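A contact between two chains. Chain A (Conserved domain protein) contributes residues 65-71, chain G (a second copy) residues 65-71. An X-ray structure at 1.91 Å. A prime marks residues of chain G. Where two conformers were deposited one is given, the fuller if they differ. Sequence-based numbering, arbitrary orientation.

Chain A, residues 65-71: IFFYLMK
Chain G, residues 65-71: IFFYLMK

Two selenium atoms meet at this contact: SE of Met70 lies 4.1 Å from SE of Met70′, so equivalent residues of two copies of one protein meet across the interface. Both are selenomethionines, and selenium is a large, polarizable atom suited to van der Waals packing; no hydrogen bond joins the two stretches. Everything that holds them together is apolar side chain.

The backbones remain far apart. Each stretch is helical, with phi from -53° to -72° and psi from -34° to -53° through residue 69, psi easing to about -27° at residue 70, and phi drifting to about -90° and psi to -17° at Lys71 and Lys71′. In chain A, Leu69 N donates a hydrogen bond to Ile65 O at 2.9 Å and Met70 N one to Phe66 O at 3.2 Å; in chain G, the equivalent hydrogen bonds run from Leu69′ N to Ile65′ O at 2.8 Å and from Met70′ N to Phe66′ O at 3.1 Å. The helices run in nearly the same direction, their axes crossing at 18° with a closest approach of 14.3 Å. In register, the CA atoms of Met70 and Met70′ are 9.7 Å apart, while the CA of Phe66 is 11.8 Å from that of Phe67′. Long side chains bridge this gap, and phenylalanine and methionine supply the reach.

Residues 66 and 70, one helical turn apart, direct their CA-to-CB bonds toward the partner in both chains. Phe66 and Phe66′ both take chi1 t, with chi2 of 55° and 43°, and extend until CE2 of Phe66 is 3.8 Å from CE2 of Phe66′. This Phe66′ atom lies at the edge of the Phe66 ring. These two buried residues have the largest areas covered by the opposite stretch, 51 and 60 Å² of a total of 216 Å², and their rings occupy much of this contact and, having no polar atoms, need no hydrogen-bonding partner there.

The methionines pack against these rings, but in different conformations. Met70 has chi1 m, chi2 t and an off-well chi3 of -9°, and its methyl CE sits 3.7 Å from CZ of Phe66′, at that ring's edge; its SE also lies 5.2 Å from the centroid of the Phe66′ ring, obliquely. Met70′ is t, t, p, and SE is its closest atom to Phe66, 3.8 Å from CZ of Phe66, at the edge of the ring and 5.2 Å from the ring centroid. An unbranched chain suits this position: with chi1 m in one copy and t in the other, it still packs on the Phe66 ring of its partner.

Phe67 and Phe67′ complete the cluster. Their CA-to-CB bonds point sideways, yet chi1 m and chi2 of -87° bring the ring ends nearer. CE1 of Phe67 comes 3.9 Å from CE2 of Phe66′, and CE1 of Phe67′ lies 4.0 Å from CZ of Phe66, both obliquely. The length of the aromatic ring lets a sideways position still contribute. Ile65, Tyr68, Leu69 and Lys71, with their counterparts, are out of reach; the lysine ends are hydrogen-bonded elsewhere in the structure.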

ATOM      1  N   ILE A  65      13.152  -3.037  13.920  1.00 20.88           N
ATOM      2  CA  ILE A  65      13.373  -3.008  15.370  1.00 21.34           C
ATOM      3  C   ILE A  65      12.578  -4.101  16.088  1.00 22.56           C
ATOM      4  O   ILE A  65      13.115  -4.785  16.950  1.00 21.64           O
ATOM      5  CB  ILE A  65      13.001  -1.631  15.973  1.00 21.58           C
ATOM      6  CG1 ILE A  65      13.984  -0.566  15.479  1.00 22.22           C
ATOM      7  CG2 ILE A  65      12.988  -1.687  17.501  1.00 21.34           C
ATOM      8  CD1 ILE A  65      13.618   0.842  15.894  1.00 23.61           C
ATOM      9  N   PHE A  66      11.306  -4.262  15.714  1.00 22.09           N
ATOM     10  CA  PHE A  66      10.417  -5.251  16.350  1.00 23.10           C
ATOM     11  C   PHE A  66      11.024  -6.637  16.339  1.00 23.83           C
ATOM     12  O   PHE A  66      11.064  -7.319  17.358  1.00 24.68           O
ATOM     13  CB  PHE A  66       9.057  -5.266  15.631  1.00 23.39           C
ATOM     14  CG  PHE A  66       8.050  -6.188  16.239  1.00 27.03           C
ATOM     15  CD1 PHE A  66       7.709  -6.076  17.580  1.00 29.33           C
ATOM     16  CD2 PHE A  66       7.410  -7.134  15.464  1.00 32.78           C
ATOM     17  CE1 PHE A  66       6.760  -6.910  18.139  1.00 34.73           C
ATOM     18  CE2 PHE A  66       6.457  -7.980  16.019  1.00 34.47           C
ATOM     19  CZ  PHE A  66       6.134  -7.865  17.355  1.00 34.28           C
ATOM     20  N   PHE A  67      11.524  -7.046  15.183  1.00 22.56           N
ATOM     21  CA  PHE A  67      12.126  -8.371  15.047  1.00 24.87           C
ATOM     22  C   PHE A  67      13.482  -8.482  15.753  1.00 24.34           C
ATOM     23  O   PHE A  67      13.803  -9.513  16.365  1.00 24.61           O
ATOM     24  CB  PHE A  67      12.240  -8.742  13.568  1.00 28.02           C
ATOM     25  CG  PHE A  67      10.911  -8.785  12.858  1.00 31.10           C
ATOM     26  CD1 PHE A  67      10.146  -9.947  12.856  1.00 35.30           C
ATOM     27  CD2 PHE A  67      10.408  -7.653  12.208  1.00 33.42           C
ATOM     28  CE1 PHE A  67       8.914  -9.987  12.209  1.00 32.80           C
ATOM     29  CE2 PHE A  67       9.168  -7.690  11.564  1.00 36.61           C
ATOM     30  CZ  PHE A  67       8.422  -8.865  11.578  1.00 33.83           C
ATOM     31  N   TYR A  68      14.272  -7.422  15.674  1.00 24.11           N
ATOM     32  CA  TYR A  68      15.550  -7.350  16.385  1.00 25.22           C
ATOM     33  C   TYR A  68      15.383  -7.585  17.890  1.00 25.02           C
ATOM     34  O   TYR A  68      16.047  -8.436  18.462  1.00 25.38           O
ATOM     35  CB  TYR A  68      16.203  -6.001  16.131  1.00 25.15           C
ATOM     36  CG  TYR A  68      17.454  -5.734  16.936  1.00 30.12           C
ATOM     37  CD1 TYR A  68      18.667  -6.320  16.595  1.00 34.83           C
ATOM     38  CD2 TYR A  68      17.420  -4.900  18.044  1.00 30.43           C
ATOM     39  CE1 TYR A  68      19.816  -6.079  17.333  1.00 36.22           C
ATOM     40  CE2 TYR A  68      18.566  -4.651  18.784  1.00 33.58           C
ATOM     41  CZ  TYR A  68      19.759  -5.239  18.420  1.00 39.63           C
ATOM     42  OH  TYR A  68      20.897  -4.988  19.158  1.00 47.02           O
ATOM     43  N   LEU A  69      14.487  -6.833  18.511  1.00 24.51           N
ATOM     44  CA  LEU A  69      14.226  -6.955  19.952  1.00 25.38           C
ATOM     45  C   LEU A  69      13.733  -8.341  20.327  1.00 28.10           C
ATOM     46  O   LEU A  69      14.083  -8.857  21.391  1.00 29.19           O
ATOM     47  CB  LEU A  69      13.202  -5.920  20.414  1.00 24.45           C
ATOM     48  CG  LEU A  69      13.652  -4.457  20.430  1.00 24.34           C
ATOM     49  CD1 LEU A  69      12.535  -3.557  20.918  1.00 25.71           C
ATOM     50  CD2 LEU A  69      14.871  -4.264  21.312  1.00 24.25           C
HETATM   51  N   MSE A  70      12.921  -8.946  19.464  1.00 29.25           N
HETATM   52  CA  MSE A  70      12.389 -10.284  19.752  1.00 32.31           C
HETATM   53  C   MSE A  70      13.450 -11.334  19.728  1.00 34.81           C
HETATM   54  O   MSE A  70      13.305 -12.352  20.390  1.00 35.54           O
HETATM   55  CB  MSE A  70      11.350 -10.716  18.728  1.00 32.63           C
HETATM   56  CG  MSE A  70      10.029 -10.101  19.118  1.00 36.18           C
HETATM   57 SE   MSE A  70       8.561 -10.852  18.051  0.75 38.65          SE
HETATM   58  CE  MSE A  70       9.591 -11.892  16.734  1.00 33.37           C
ATOM     59  N   LYS A  71      14.513 -11.120  18.966  1.00 35.78           N
ATOM     60  CA  LYS A  71      15.591 -12.106  18.901  1.00 43.29           C
ATOM     61  C   LYS A  71      16.654 -11.888  19.985  1.00 43.88           C
ATOM     62  O   LYS A  71      17.420 -12.791  20.257  1.00 50.91           O
ATOM     63  CB  LYS A  71      16.237 -12.102  17.511  1.00 47.44           C
ATOM     64  CG  LYS A  71      15.313 -12.656  16.436  1.00 53.79           C
ATOM     65  CD  LYS A  71      15.826 -12.358  15.036  1.00 58.79           C
ATOM     66  CE  LYS A  71      14.731 -12.551  14.002  1.00 62.67           C
ATOM     67  NZ  LYS A  71      15.005 -11.781  12.755  1.00 64.77           N
TER
ATOM     68  N   ILE G  65      -2.344 -13.948  13.224  1.00 17.60           N
ATOM     69  CA  ILE G  65      -1.781 -15.198  13.786  1.00 18.24           C
ATOM     70  C   ILE G  65      -0.478 -14.957  14.542  1.00 19.15           C
ATOM     71  O   ILE G  65      -0.285 -15.500  15.616  1.00 18.72           O
ATOM     72  CB  ILE G  65      -1.550 -16.271  12.710  1.00 18.56           C
ATOM     73  CG1 ILE G  65      -2.884 -16.808  12.195  1.00 20.18           C
ATOM     74  CG2 ILE G  65      -0.732 -17.458  13.238  1.00 19.67           C
ATOM     75  CD1 ILE G  65      -2.722 -17.608  10.917  1.00 21.63           C
ATOM     76  N   PHE G  66       0.387 -14.114  13.993  1.00 19.70           N
ATOM     77  CA  PHE G  66       1.717 -13.895  14.551  1.00 21.80           C
ATOM     78  C   PHE G  66       1.641 -13.375  15.974  1.00 22.27           C
ATOM     79  O   PHE G  66       2.283 -13.934  16.859  1.00 21.03           O
ATOM     80  CB  PHE G  66       2.500 -12.954  13.626  1.00 25.65           C
ATOM     81  CG  PHE G  66       3.946 -12.759  14.008  1.00 28.72           C
ATOM     82  CD1 PHE G  66       4.748 -13.830  14.403  1.00 31.41           C
ATOM     83  CD2 PHE G  66       4.516 -11.506  13.911  1.00 36.03           C
ATOM     84  CE1 PHE G  66       6.076 -13.647  14.722  1.00 36.53           C
ATOM     85  CE2 PHE G  66       5.857 -11.312  14.227  1.00 42.24           C
ATOM     86  CZ  PHE G  66       6.631 -12.382  14.636  1.00 38.53           C
ATOM     87  N   PHE G  67       0.812 -12.358  16.230  1.00 21.69           N
ATOM     88  CA  PHE G  67       0.683 -11.809  17.590  1.00 26.30           C
ATOM     89  C   PHE G  67       0.026 -12.825  18.531  1.00 24.97           C
ATOM     90  O   PHE G  67       0.398 -12.931  19.696  1.00 25.42           O
ATOM     91  CB  PHE G  67      -0.042 -10.452  17.573  1.00 29.96           C
ATOM     92  CG  PHE G  67       0.637  -9.431  16.678  1.00 33.85           C
ATOM     93  CD1 PHE G  67       1.648  -8.631  17.169  1.00 40.90           C
ATOM     94  CD2 PHE G  67       0.287  -9.320  15.324  1.00 40.43           C
ATOM     95  CE1 PHE G  67       2.283  -7.706  16.355  1.00 39.55           C
ATOM     96  CE2 PHE G  67       0.913  -8.390  14.497  1.00 36.36           C
ATOM     97  CZ  PHE G  67       1.919  -7.593  15.016  1.00 42.27           C
ATOM     98  N   TYR G  68      -0.896 -13.615  18.002  1.00 21.71           N
ATOM     99  CA  TYR G  68      -1.476 -14.712  18.770  1.00 23.53           C
ATOM    100  C   TYR G  68      -0.423 -15.744  19.195  1.00 24.85           C
ATOM    101  O   TYR G  68      -0.369 -16.089  20.371  1.00 30.55           O
ATOM    102  CB  TYR G  68      -2.589 -15.390  17.976  1.00 22.63           C
ATOM    103  CG  TYR G  68      -3.217 -16.587  18.632  1.00 26.23           C
ATOM    104  CD1 TYR G  68      -4.210 -16.439  19.608  1.00 28.60           C
ATOM    105  CD2 TYR G  68      -2.849 -17.876  18.259  1.00 27.79           C
ATOM    106  CE1 TYR G  68      -4.794 -17.546  20.206  1.00 33.11           C
ATOM    107  CE2 TYR G  68      -3.424 -18.978  18.844  1.00 30.27           C
ATOM    108  CZ  TYR G  68      -4.398 -18.812  19.810  1.00 34.39           C
ATOM    109  OH  TYR G  68      -4.968 -19.922  20.362  1.00 39.78           O
ATOM    110  N   LEU G  69       0.398 -16.235  18.272  1.00 23.21           N
ATOM    111  CA  LEU G  69       1.375 -17.288  18.606  1.00 25.44           C
ATOM    112  C   LEU G  69       2.447 -16.798  19.585  1.00 29.81           C
ATOM    113  O   LEU G  69       2.890 -17.543  20.469  1.00 30.01           O
ATOM    114  CB  LEU G  69       2.031 -17.847  17.351  1.00 25.15           C
ATOM    115  CG  LEU G  69       1.112 -18.675  16.487  1.00 26.31           C
ATOM    116  CD1 LEU G  69       1.798 -19.050  15.180  1.00 28.54           C
ATOM    117  CD2 LEU G  69       0.633 -19.908  17.255  1.00 27.34           C
HETATM  118  N   MSE G  70       2.814 -15.526  19.446  1.00 31.36           N
HETATM  119  CA  MSE G  70       3.867 -14.893  20.268  1.00 36.93           C
HETATM  120  C   MSE G  70       3.484 -14.812  21.724  1.00 40.67           C
HETATM  121  O   MSE G  70       4.355 -14.796  22.591  1.00 50.38           O
HETATM  122  CB  MSE G  70       4.059 -13.526  19.598  1.00 35.93           C
HETATM  123  CG  MSE G  70       5.133 -12.576  20.082  1.00 44.66           C
HETATM  124 SE   MSE G  70       4.621 -10.911  19.156  0.75 42.04          SE
HETATM  125  CE  MSE G  70       3.240 -10.231  20.377  1.00 53.32           C
ATOM    126  N   LYS G  71       2.180 -14.782  22.003  1.00 44.80           N
ATOM    127  CA  LYS G  71       1.684 -14.724  23.380  0.50 46.12           C
ATOM    128  C   LYS G  71       1.489 -16.116  24.001  1.00 48.11           C
ATOM    129  O   LYS G  71       1.388 -16.238  25.218  1.00 56.79           O
ATOM    130  CB  LYS G  71       0.370 -13.937  23.434  0.50 46.86           C
ATOM    131  CG  LYS G  71       0.486 -12.486  22.977  0.50 47.03           C
ATOM    132  CD  LYS G  71       1.298 -11.627  23.940  0.50 48.65           C
ATOM    133  CE  LYS G  71       1.099 -10.143  23.660  0.50 47.17           C
ATOM    134  NZ  LYS G  71       1.939  -9.274  24.531  0.50 47.68           N
TER